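Local coordinates for protein phosphoribosylformylglycinamidine synthase, purS subunit (PDB 1VQ3) that is the PurS subunit of phosphoribosylformylglycinamidine synthase, a small protein with a three-stranded antiparallel sheet and two main helices, found here in a four-chain assembly, at residues R38-R41 with E42-L46. Residues are numbered along the deposited sequence; the frame is centred on the assembly and turned at random.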
# COMPACT_ATOMS: atom_id res chain seq x y z
N ARG C 38 -12.60 8.88 15.05
CA ARG C 38 -12.89 10.02 15.90
C ARG C 38 -12.50 9.72 17.36
O ARG C 38 -11.95 10.59 18.04
CB ARG C 38 -14.36 10.36 15.77
CG ARG C 38 -14.82 11.62 16.50
CD ARG C 38 -16.36 11.72 16.56
NE ARG C 38 -17.00 11.29 15.30
CZ ARG C 38 -18.02 10.41 15.18
NH1 ARG C 38 -18.57 9.81 16.24
NH2 ARG C 38 -18.49 10.13 13.98
N VAL C 39 -12.74 8.49 17.81
CA VAL C 39 -12.26 8.04 19.13
C VAL C 39 -10.74 8.08 19.20
O VAL C 39 -10.15 8.61 20.17
CB VAL C 39 -12.75 6.62 19.47
CG1 VAL C 39 -12.18 6.16 20.80
CG2 VAL C 39 -14.25 6.59 19.50
N LEU C 40 -10.07 7.54 18.19
CA LEU C 40 -8.62 7.56 18.23
C LEU C 40 -8.08 8.98 18.29
O LEU C 40 -7.22 9.30 19.10
CB LEU C 40 -8.02 6.77 17.07
CG LEU C 40 -8.30 5.23 17.04
CD1 LEU C 40 -7.78 4.62 15.76
CD2 LEU C 40 -7.70 4.54 18.22
N ARG C 41 -8.61 9.85 17.46
CA ARG C 41 -8.10 11.20 17.36
C ARG C 41 -8.46 12.03 18.57
O ARG C 41 -7.58 12.54 19.26
CB ARG C 41 -8.60 11.87 16.08
CG ARG C 41 -8.11 11.21 14.78
CD ARG C 41 -8.57 11.98 13.55
NE ARG C 41 -8.06 13.35 13.61
CZ ARG C 41 -6.79 13.71 13.34
NH1 ARG C 41 -5.88 12.82 12.93
NH2 ARG C 41 -6.43 14.98 13.45
N GLU C 42 -9.75 12.10 18.85
CA GLU C 42 -10.30 13.01 19.85
C GLU C 42 -10.30 12.49 21.28
O GLU C 42 -10.30 13.28 22.20
CB GLU C 42 -11.72 13.35 19.47
CG GLU C 42 -11.86 13.97 18.10
CD GLU C 42 -13.28 14.43 17.83
OE1 GLU C 42 -14.10 14.40 18.78
OE2 GLU C 42 -13.57 14.81 16.68
N GLU C 43 -10.37 11.17 21.49
CA GLU C 43 -10.33 10.59 22.83
C GLU C 43 -8.99 9.97 23.17
O GLU C 43 -8.56 10.00 24.31
CB GLU C 43 -11.43 9.54 22.99
CG GLU C 43 -12.81 10.14 22.86
CD GLU C 43 -13.93 9.13 23.05
OE1 GLU C 43 -13.71 8.07 23.69
OE2 GLU C 43 -15.05 9.42 22.56
N LYS C 44 -8.32 9.40 22.19
CA LYS C 44 -7.02 8.80 22.42
C LYS C 44 -5.83 9.71 22.04
O LYS C 44 -4.69 9.38 22.34
CB LYS C 44 -6.94 7.47 21.67
CG LYS C 44 -7.67 6.29 22.28
CD LYS C 44 -8.82 6.63 23.24
CE LYS C 44 -9.49 5.39 23.82
NZ LYS C 44 -9.48 5.30 25.31
N GLY C 45 -6.07 10.82 21.33
CA GLY C 45 -4.98 11.69 20.92
C GLY C 45 -4.02 11.08 19.91
O GLY C 45 -2.85 11.40 19.90
N LEU C 46 -4.51 10.17 19.07
CA LEU C 46 -3.67 9.57 18.05
C LEU C 46 -4.07 10.17 16.73
O LEU C 46 -5.22 10.07 16.35
CB LEU C 46 -3.89 8.06 18.01
CG LEU C 46 -3.59 7.37 19.34
CD1 LEU C 46 -3.95 5.87 19.31
CD2 LEU C 46 -2.14 7.56 19.75
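The carboxylate of E42 receives the aliphatic stem of R38 over one face: R38 CG sits 3.4 Å from E42 OE2 and almost as near E42 CD. R38 CG stands anti to its own backbone N (chi1 -175°), which swings the stem across the face of the E42 carboxylate. The R38 guanidinium is turned 56° from the carboxylate plane; with R38 NE 5.1 Å from E42 OE2, the opposite charges probably attract without a salt bridge. The E43 carboxylate takes a methyl instead, V39 CG1 lying 3.8 Å from E43 OE1. L46 O touches R41 CG and lies oblique to the R41 guanidinium, not in contact with it, while R41 NH1 is hydrogen-bonded to V48 O in the short strand 48-49.

These contacts cluster where helix 31-43 ends and the chain turns toward strand 48-49; a pi-type turn widens the spiral and G45 leaves helical geometry with positive phi. E42 N still makes the regular bond to R38 O. V39 O serves two donors at once: E43 N, four residues on, gives the alpha-type bond at 2.9 Å, and K44 N, five on, the wider pi-type bond at 2.8 Å, nearly along the C=O axis. The chain then doubles back, and L46 N gives a nearly straight bond (174°) to L40 O from above the carbonyl plane. G45 N reaches R41 O weakly, and R41 CA makes a C-H...O contact with L46 O.

L40 CD2 and L46 CD1 meet at 4.1 Å on the apolar side. Here the second subunit closes in, its L80 packing on V39 and L40 and its A76 on L46.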